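PDB 2B5D: alpha-Amylase from Thermotoga maritima, which is a member of glycosyl hydrolase family 57, with a mixed-sheet, helix-covered N-terminal part followed by a C-terminal region built of packed helices. Local coordinates for residues D442-R447 / I500-L505; N450-E455 / L489-Q494. All blocks are in the same frame, centred on the assembly; numbering follows the deposited sequence.

In the fold
Both contacts lie in the helical C-terminal region, away from the mixed beta sheet, with centres about 33 Å (contact 1) and 27 Å (contact 2) from the centre of the chain. Helix 443-458 is common to them: its first turn meets the start of helix 502-511 in contact 1, and its later turns lie against helix 473-496 in contact 2. The two centres are about 10 Å apart, and they touch, Leu-505 CD1 of contact 1 lying 3.8 Å from Leu-491 CD2 of contact 2. Contact 2 is nested inside the chain loop that contact 1 closes. Both sites also approach the second subunit.

Contact 1: residues D442-R447 / I500-L505; sequences DPLVER and IDEEML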
# COMPACT_ATOMS: atom_id res chain seq x y z
N ASP A 442 36.76 11.97 -25.26
CA ASP A 442 36.33 10.58 -25.02
C ASP A 442 34.79 10.42 -25.21
O ASP A 442 34.02 10.92 -24.39
CB ASP A 442 36.77 10.19 -23.61
CG ASP A 442 36.48 8.73 -23.27
OD1 ASP A 442 36.88 8.33 -22.16
OD2 ASP A 442 35.87 8.00 -24.08
N PRO A 443 34.35 9.73 -26.29
CA PRO A 443 32.92 9.70 -26.64
C PRO A 443 32.08 8.81 -25.73
O PRO A 443 30.83 8.81 -25.82
CB PRO A 443 32.91 9.14 -28.08
CG PRO A 443 34.21 8.36 -28.21
CD PRO A 443 35.18 8.92 -27.21
N LEU A 444 32.76 8.05 -24.86
CA LEU A 444 32.08 7.20 -23.89
C LEU A 444 31.72 8.06 -22.68
O LEU A 444 30.58 8.02 -22.25
CB LEU A 444 32.95 6.04 -23.44
CG LEU A 444 32.32 4.64 -23.28
CD1 LEU A 444 32.97 3.90 -22.10
CD2 LEU A 444 30.78 4.61 -23.15
N VAL A 445 32.69 8.82 -22.17
CA VAL A 445 32.47 9.77 -21.08
C VAL A 445 31.38 10.79 -21.42
O VAL A 445 30.60 11.20 -20.56
CB VAL A 445 33.77 10.50 -20.74
CG1 VAL A 445 33.50 11.76 -19.97
CG2 VAL A 445 34.69 9.60 -19.93
N GLU A 446 31.32 11.14 -22.70
CA GLU A 446 30.42 12.11 -23.24
C GLU A 446 29.00 11.56 -23.28
O GLU A 446 28.08 12.21 -22.80
CB GLU A 446 30.87 12.54 -24.64
CG GLU A 446 30.42 13.96 -25.01
CD GLU A 446 30.22 14.17 -26.51
OE1 GLU A 446 30.23 13.17 -27.26
OE2 GLU A 446 30.01 15.33 -26.94
N ARG A 447 28.85 10.36 -23.86
CA ARG A 447 27.61 9.60 -23.76
C ARG A 447 27.09 9.46 -22.30
O ARG A 447 25.88 9.59 -22.04
CB ARG A 447 27.78 8.26 -24.43
CG ARG A 447 27.71 8.35 -25.94
CD ARG A 447 28.05 6.99 -26.60
NE ARG A 447 27.09 5.95 -26.22
CZ ARG A 447 27.38 4.66 -26.05
NH1 ARG A 447 28.62 4.22 -26.20
NH2 ARG A 447 26.42 3.81 -25.70
N ILE A 500 32.74 2.36 -16.18
CA ILE A 500 31.58 2.60 -17.04
C ILE A 500 31.09 1.27 -17.58
O ILE A 500 31.86 0.48 -18.12
CB ILE A 500 31.87 3.58 -18.21
CG1 ILE A 500 32.13 4.98 -17.66
CG2 ILE A 500 30.69 3.62 -19.20
CD1 ILE A 500 32.65 5.92 -18.74
N ASP A 501 29.78 1.05 -17.44
CA ASP A 501 29.12 -0.19 -17.77
C ASP A 501 28.32 0.06 -19.02
O ASP A 501 27.24 0.62 -18.99
CB ASP A 501 28.24 -0.56 -16.58
CG ASP A 501 27.46 -1.84 -16.76
OD1 ASP A 501 27.08 -2.40 -15.69
OD2 ASP A 501 27.21 -2.26 -17.93
N GLU A 502 28.86 -0.37 -20.14
CA GLU A 502 28.33 0.07 -21.40
C GLU A 502 26.97 -0.44 -21.77
O GLU A 502 26.26 0.21 -22.54
CB GLU A 502 29.30 -0.25 -22.52
CG GLU A 502 30.52 0.63 -22.51
CD GLU A 502 31.28 0.51 -23.81
OE1 GLU A 502 30.62 0.65 -24.88
OE2 GLU A 502 32.52 0.25 -23.76
N GLU A 503 26.63 -1.61 -21.24
CA GLU A 503 25.35 -2.25 -21.54
C GLU A 503 24.20 -1.58 -20.79
O GLU A 503 23.11 -1.40 -21.34
CB GLU A 503 25.41 -3.74 -21.20
CG GLU A 503 26.27 -4.56 -22.16
CD GLU A 503 25.84 -6.02 -22.21
OE1 GLU A 503 25.04 -6.36 -23.13
OE2 GLU A 503 26.28 -6.80 -21.32
N MET A 504 24.46 -1.24 -19.52
CA MET A 504 23.55 -0.45 -18.72
C MET A 504 23.35 0.94 -19.36
O MET A 504 22.23 1.37 -19.54
CB MET A 504 24.08 -0.29 -17.29
CG MET A 504 23.04 0.35 -16.36
SD MET A 504 23.74 1.02 -14.82
CE MET A 504 24.06 -0.50 -13.92
N LEU A 505 24.45 1.61 -19.72
CA LEU A 505 24.38 2.91 -20.40
C LEU A 505 23.53 2.86 -21.65
O LEU A 505 22.71 3.74 -21.89
CB LEU A 505 25.77 3.46 -20.73
CG LEU A 505 25.82 4.74 -21.60
CD1 LEU A 505 25.23 5.98 -20.90
CD2 LEU A 505 27.25 5.00 -22.03
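Leu-444 and Ile-500 reach toward each other tip to tip, CD1 of Leu-444 lying 3.7 Å from CG2 of Ile-500, where two N-capped helix starts pack together in the C-terminal helical region. With chi1 at -67° Ile-500 has CG2 anti to the backbone N; CG2 and, with chi2 near 170°, CD1 both come close to Leu-444 CD1. Branched aliphatic residues suit this place, each putting forward two methyls that can meet the other's without a polar partner. The other methyl of Leu-444, CD2, comes 3.7 Å from CD2 of Leu-505 as the two side chains slide past each other in opposite directions. Glu-502 runs across Leu-444 at about a right angle, and its CG gives an apolar surface 4.0 Å from Leu-444 CD2, while OE2 stays beside Leu-444 CD1 and OE1 is the oxygen near Arg-447.

Leu-505 CD2 sits 3.9 Å above one face of the Arg-447 guanidinium, offset toward the rim, whereas Glu-502 OE1 lies at the edge, 4.3 Å from Arg-447 NH1. That separation is beyond a salt bridge, though the opposite charges should still attract; the salt bridge of Arg-447 NH2 is to Glu-509, one turn beyond Leu-505. Val-445 points away from segment 500-505, though its CG2 lies 4.4 Å from Ile-500 CD1; both residues pack on Leu-495 of helix 473-496.

Aspartates suit both helix starts, their short carboxylates taking up backbone N-H groups. Asp-501 accepts weak bonds from the N atoms of Glu-503 and Met-504. At the other start, Leu-444 N donates to Asp-442 OD2 over 3.2 Å, approaching from 48° above the carboxylate plane.

Contact 2: residues N450-E455 / L489-Q494; sequences NQMLRE and LNLYDQ
Met-452 lies alongside Leu-491, the two side chains sliding past each other in opposite directions so that Met-452 CG comes 3.6 Å from Leu-491 CB. These are also the residues whose CA atoms are nearest across the pair, 6.6 Å apart. The methionine leaves its helix with CG anti to the carbonyl carbon (chi1 -74°), and a bend at chi3 (78°) turns CE onto the next residue of the partner helix. There the methyl is 3.7 Å from Tyr-492 CB and lies at the edge of the aromatic ring, near its plane, rather than over a face. A long, unbranched and flexible side chain suits this place, since it can follow the neighbouring helix from Leu-491 to Tyr-492.

Leu-491 points at the opposing helix and uses its CD1 as a wedge: the methyl is 3.8 Å from Met-452 CG and 4.1 Å from Gln-451 CG, and also nears CG of Glu-455 one turn on. Gln-451 and Glu-455 thus lend their aliphatic carbons to the interface. The amide of Gln-451 is engaged outside it, NE2 donating to the backbone oxygen of Asp-512.

The far end of the Tyr-492 side chain leads away from segment 450-455; the residue makes a cation-pi interaction with Arg-429 and touches Leu-433, both of helix 418-436, and Met-452 touches Leu-433 as well. Tyr-508 of helix 502-511 packs against both Gln-451 and Leu-491. With axes 9.5 Å apart at closest approach and N-to-C directions 154° apart, segments 450-455 and 489-494 form a buried, nearly antiparallel helix pair flanked by helices 418-436 and 502-511, as in an alpha-helical bundle.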
# COMPACT_ATOMS: atom_id res chain seq x y z
N ASN A 450 26.07 13.00 -21.07
CA ASN A 450 24.84 13.33 -21.76
C ASN A 450 23.59 12.62 -21.19
O ASN A 450 22.51 13.20 -21.16
CB ASN A 450 24.97 12.97 -23.24
CG ASN A 450 25.78 13.97 -24.04
OD1 ASN A 450 25.97 13.77 -25.25
ND2 ASN A 450 26.26 15.02 -23.40
N GLN A 451 23.73 11.36 -20.78
CA GLN A 451 22.61 10.62 -20.18
C GLN A 451 22.41 11.05 -18.74
O GLN A 451 21.27 11.17 -18.28
CB GLN A 451 22.81 9.08 -20.30
CG GLN A 451 21.53 8.26 -20.08
CD GLN A 451 20.52 8.48 -21.17
OE1 GLN A 451 20.89 8.63 -22.34
NE2 GLN A 451 19.23 8.50 -20.81
N MET A 452 23.47 11.37 -18.04
CA MET A 452 23.26 11.96 -16.73
C MET A 452 22.35 13.22 -16.79
O MET A 452 21.43 13.36 -15.98
CB MET A 452 24.57 12.25 -16.04
CG MET A 452 25.22 10.97 -15.54
SD MET A 452 26.96 11.22 -15.09
CE MET A 452 26.83 12.00 -13.46
N LEU A 453 22.58 14.09 -17.77
CA LEU A 453 21.82 15.33 -17.86
C LEU A 453 20.35 15.07 -18.17
O LEU A 453 19.47 15.72 -17.61
CB LEU A 453 22.44 16.32 -18.88
CG LEU A 453 21.83 17.72 -18.92
CD1 LEU A 453 21.89 18.45 -17.53
CD2 LEU A 453 22.51 18.56 -20.05
N ARG A 454 20.11 14.11 -19.06
CA ARG A 454 18.77 13.65 -19.36
C ARG A 454 18.04 13.14 -18.14
O ARG A 454 16.89 13.48 -17.91
CB ARG A 454 18.87 12.52 -20.35
CG ARG A 454 19.49 12.94 -21.63
CD ARG A 454 19.26 11.82 -22.69
NE ARG A 454 19.88 12.04 -24.00
CZ ARG A 454 21.08 11.60 -24.39
NH1 ARG A 454 21.85 10.92 -23.57
NH2 ARG A 454 21.51 11.86 -25.63
N GLU A 455 18.73 12.32 -17.37
CA GLU A 455 18.22 11.74 -16.15
C GLU A 455 17.85 12.84 -15.15
O GLU A 455 16.75 12.83 -14.54
CB GLU A 455 19.27 10.75 -15.55
CG GLU A 455 19.43 9.39 -16.29
CD GLU A 455 18.07 8.78 -16.65
OE1 GLU A 455 17.89 8.25 -17.78
OE2 GLU A 455 17.15 8.86 -15.82
N LEU A 489 22.54 8.39 -10.44
CA LEU A 489 23.57 8.02 -9.48
C LEU A 489 24.40 6.80 -9.93
O LEU A 489 25.61 6.73 -9.67
CB LEU A 489 22.97 7.74 -8.13
CG LEU A 489 22.20 8.85 -7.45
CD1 LEU A 489 21.36 8.26 -6.30
CD2 LEU A 489 23.14 9.91 -6.91
N ASN A 490 23.74 5.85 -10.58
CA ASN A 490 24.43 4.74 -11.20
C ASN A 490 25.46 5.21 -12.18
O ASN A 490 26.59 4.75 -12.15
CB ASN A 490 23.46 3.78 -11.90
CG ASN A 490 22.67 2.95 -10.92
OD1 ASN A 490 23.01 2.85 -9.74
ND2 ASN A 490 21.57 2.38 -11.39
N LEU A 491 25.08 6.12 -13.08
CA LEU A 491 26.07 6.60 -14.04
C LEU A 491 27.18 7.39 -13.35
O LEU A 491 28.34 7.31 -13.74
CB LEU A 491 25.42 7.42 -15.14
CG LEU A 491 24.34 6.74 -15.94
CD1 LEU A 491 23.36 7.81 -16.42
CD2 LEU A 491 24.92 5.96 -17.08
N TYR A 492 26.81 8.15 -12.33
CA TYR A 492 27.77 8.96 -11.63
C TYR A 492 28.84 8.06 -11.04
O TYR A 492 30.05 8.34 -11.17
CB TYR A 492 27.09 9.78 -10.53
CG TYR A 492 28.04 10.54 -9.66
CD1 TYR A 492 28.64 11.72 -10.12
CD2 TYR A 492 28.39 10.08 -8.38
CE1 TYR A 492 29.53 12.44 -9.33
CE2 TYR A 492 29.30 10.77 -7.58
CZ TYR A 492 29.87 11.96 -8.07
OH TYR A 492 30.76 12.68 -7.28
N ASP A 493 28.38 6.98 -10.40
CA ASP A 493 29.27 6.01 -9.80
C ASP A 493 30.20 5.29 -10.77
O ASP A 493 31.39 5.16 -10.51
CB ASP A 493 28.46 5.01 -9.02
CG ASP A 493 27.97 5.59 -7.75
OD1 ASP A 493 28.47 6.69 -7.39
OD2 ASP A 493 27.09 4.96 -7.13
N GLN A 494 29.67 4.86 -11.90
CA GLN A 494 30.52 4.24 -12.89
C GLN A 494 31.60 5.21 -13.41
O GLN A 494 32.72 4.79 -13.66
CB GLN A 494 29.68 3.71 -14.04
CG GLN A 494 28.66 2.73 -13.55
CD GLN A 494 27.74 2.25 -14.63
OE1 GLN A 494 26.82 1.48 -14.36
NE2 GLN A 494 27.97 2.67 -15.86